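Local atomic coordinates of structural protein VP1 (Trichodysplasia spinulosa-associated polyomavirus, PDB entry 4U62), a protein that forms the pentameric capsomers of the polyomavirus outer capsid and, as in related viruses, probably attaches the particle to sialic acid-bearing receptors on host cells. Residues I10-L15 / R274-R279. Residues are numbered along the deposited sequence; the frame is centred on the assembly and turned at random. Where two conformers were deposited one is given.
Sequences IEVLNL and RKRTVR
The guanidinium of Arg276 carries Leu15 CD2 on one face, 3.5 Å above the plane and displaced toward the rim, while Val12 CG2 lies more loosely on the opposite side, toward Arg276 NH2. At its edge, and nearly in its plane, lies Leu13 O, which accepts a hydrogen bond from Arg276 NH2 (2.9 Å). Arg276 CG stands anti to its own backbone N (chi1 170°), and bends at chi2 and chi3 fold the chain back so that the group reaches this carbonyl. The same methyl, Leu15 CD2, also rests on a face of the Arg274 guanidinium, 3.5 Å from Arg274 NE, and thus packs against both arginines. At the other end of the pairing Leu13 CD1 covers one face of the Arg279 guanidinium, 3.7 Å from Arg279 NH2. Glu11 runs alongside Arg279, its carboxylate turned 74° from the guanidinium plane; Glu11 OE2 lies at the edge in a long salt bridge to Arg279 NE (3.8 Å).

The backbones pair antiparallel. Arg279 N donates to Glu11 O, Leu13 N to Thr277 O (2.8 Å) and Thr277 N to Asn14 O. Val12 and Val278, like Leu15 and Arg276, form non-hydrogen-bonded pairs, but the register slips by one residue between them. This beta bulge turns Leu13 O to the arginine side chain while Asn14 O takes the strand bond. A water accepts from Glu11 N and donates to Arg279 O, its oxygen 2.7 Å from Arg279 O, and Ile10 CG2 packs on Val278 CG1 (3.6 Å).

Glu91 forms salt bridges with both Arg274 and Arg276, probably balancing their neighbouring charges. The contact joins the beginning of strand 12-29 to the end of strand 260-279, near both ends of the modelled chain, while strand 86-99 hydrogen-bonds along the other edge of 274-279 in the antiparallel jelly-roll beta-sandwich of polyomavirus VP1.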
loop_
_atom_site.group_PDB
_atom_site.type_symbol
_atom_site.label_atom_id
_atom_site.label_comp_id
_atom_site.label_asym_id
_atom_site.label_seq_id
_atom_site.Cartn_x
_atom_site.Cartn_y
_atom_site.Cartn_z
ATOM N N ILE A 10 10.643 2.956 -38.509
ATOM C CA ILE A 10 9.853 3.967 -39.204
ATOM C C ILE A 10 10.319 5.362 -38.797
ATOM O O ILE A 10 10.463 5.640 -37.604
ATOM C CB ILE A 10 8.362 3.828 -38.845
ATOM C CG1 ILE A 10 7.813 2.491 -39.358
ATOM C CG2 ILE A 10 7.551 5.001 -39.391
ATOM C CD1 ILE A 10 6.566 2.069 -38.633
ATOM N N GLU A 11 10.497 6.240 -39.777
ATOM C CA GLU A 11 10.878 7.639 -39.538
ATOM C C GLU A 11 9.601 8.463 -39.494
ATOM O O GLU A 11 8.930 8.620 -40.506
ATOM C CB GLU A 11 11.812 8.176 -40.630
ATOM C CG GLU A 11 12.172 9.662 -40.477
ATOM C CD GLU A 11 13.033 10.231 -41.605
ATOM O OE1 GLU A 11 13.403 11.430 -41.528
ATOM O OE2 GLU A 11 13.344 9.504 -42.573
ATOM N N VAL A 12 9.311 9.034 -38.330
ATOM C CA VAL A 12 8.062 9.803 -38.158
ATOM C C VAL A 12 8.229 11.249 -38.559
ATOM O O VAL A 12 9.263 11.892 -38.310
ATOM C CB VAL A 12 7.441 9.759 -36.728
ATOM C CG1 VAL A 12 7.113 8.330 -36.337
ATOM C CG2 VAL A 12 8.326 10.465 -35.710
ATOM N N LEU A 13 7.208 11.775 -39.232
ATOM C CA LEU A 13 7.192 13.160 -39.668
ATOM C C LEU A 13 6.054 13.873 -38.924
ATOM O O LEU A 13 5.866 13.600 -37.748
ATOM C CB LEU A 13 7.102 13.259 -41.203
ATOM C CG LEU A 13 8.241 12.553 -41.956
ATOM C CD1 LEU A 13 7.957 12.566 -43.442
ATOM C CD2 LEU A 13 9.603 13.223 -41.691
ATOM N N ASN A 14 5.317 14.767 -39.579
ATOM C CA ASN A 14 4.342 15.581 -38.882
ATOM C C ASN A 14 2.990 14.902 -38.718
ATOM O O ASN A 14 2.653 13.970 -39.436
ATOM C CB ASN A 14 4.140 16.921 -39.593
ATOM C CG ASN A 14 5.398 17.794 -39.578
ATOM O OD1 ASN A 14 6.234 17.706 -38.677
ATOM N ND2 ASN A 14 5.530 18.629 -40.581
ATOM N N LEU A 15 2.214 15.410 -37.773
ATOM C CA LEU A 15 0.809 15.028 -37.650
ATOM C C LEU A 15 -0.015 15.532 -38.831
ATOM O O LEU A 15 0.270 16.591 -39.400
ATOM C CB LEU A 15 0.211 15.571 -36.348
ATOM C CG LEU A 15 0.931 15.194 -35.053
ATOM C CD1 LEU A 15 0.181 15.784 -33.876
ATOM C CD2 LEU A 15 1.010 13.689 -34.920
ATOM N N ARG A 274 -4.635 8.932 -34.019
ATOM C CA ARG A 274 -4.501 10.084 -34.892
ATOM C C ARG A 274 -3.649 9.742 -36.093
ATOM O O ARG A 274 -2.857 8.799 -36.042
ATOM C CB ARG A 274 -3.878 11.256 -34.133
ATOM C CG ARG A 274 -2.412 11.035 -33.783
ATOM C CD ARG A 274 -1.887 12.152 -32.892
ATOM N NE ARG A 274 -0.541 11.846 -32.432
ATOM C CZ ARG A 274 0.089 12.491 -31.441
ATOM N NH1 ARG A 274 -0.500 13.509 -30.824
ATOM N NH2 ARG A 274 1.312 12.142 -31.106
ATOM N N LYS A 275 -3.827 10.491 -37.172
ATOM C CA LYS A 275 -3.054 10.230 -38.375
ATOM C C LYS A 275 -1.684 10.860 -38.247
ATOM O O LYS A 275 -1.572 12.050 -37.917
ATOM C CB LYS A 275 -3.735 10.784 -39.589
ATOM C CG LYS A 275 -5.037 10.067 -39.922
ATOM C CD LYS A 275 -5.640 10.635 -41.176
ATOM C CE LYS A 275 -6.960 9.962 -41.549
ATOM N NZ LYS A 275 -7.566 10.587 -42.749
ATOM N N ARG A 276 -0.663 10.077 -38.571
ATOM C CA ARG A 276 0.728 10.536 -38.588
ATOM C C ARG A 276 1.368 10.272 -39.947
ATOM O O ARG A 276 1.280 9.170 -40.478
ATOM C CB ARG A 276 1.499 9.788 -37.522
ATOM C CG ARG A 276 3.017 9.964 -37.546
ATOM C CD ARG A 276 3.444 11.300 -36.933
ATOM N NE ARG A 276 3.397 11.210 -35.478
ATOM C CZ ARG A 276 4.142 11.941 -34.650
ATOM N NH1 ARG A 276 4.045 11.748 -33.344
ATOM N NH2 ARG A 276 4.982 12.832 -35.138
ATOM N N THR A 277 2.037 11.279 -40.475
ATOM C CA THR A 277 2.839 11.144 -41.683
ATOM C C THR A 277 4.183 10.502 -41.325
ATOM O O THR A 277 4.778 10.825 -40.298
ATOM C CB THR A 277 3.059 12.502 -42.368
ATOM O OG1 THR A 277 1.795 13.118 -42.627
ATOM C CG2 THR A 277 3.830 12.356 -43.668
ATOM N N VAL A 278 4.639 9.562 -42.162
ATOM C CA VAL A 278 5.906 8.858 -41.984
ATOM C C VAL A 278 6.653 8.854 -43.317
ATOM O O VAL A 278 6.059 9.024 -44.405
ATOM C CB VAL A 278 5.737 7.410 -41.467
ATOM C CG1 VAL A 278 4.967 7.395 -40.160
ATOM C CG2 VAL A 278 5.035 6.528 -42.502
ATOM N N ARG A 279 7.977 8.691 -43.243
ATOM C CA ARG A 279 8.787 8.585 -44.430
ATOM C C ARG A 279 8.487 7.248 -45.113
ATOM O O ARG A 279 8.287 6.237 -44.450
ATOM C CB ARG A 279 10.282 8.638 -44.064
ATOM C CG ARG A 279 11.272 8.543 -45.218
ATOM C CD ARG A 279 11.175 9.719 -46.171
ATOM N NE ARG A 279 11.441 10.992 -45.498
ATOM C CZ ARG A 279 10.899 12.165 -45.838
ATOM N NH1 ARG A 279 10.026 12.259 -46.845
ATOM N NH2 ARG A 279 11.223 13.254 -45.147
HETATM O O HOH W 1 9.940 5.336 -42.452
HETATM O O HOH W 2 1.856 15.743 -41.924
#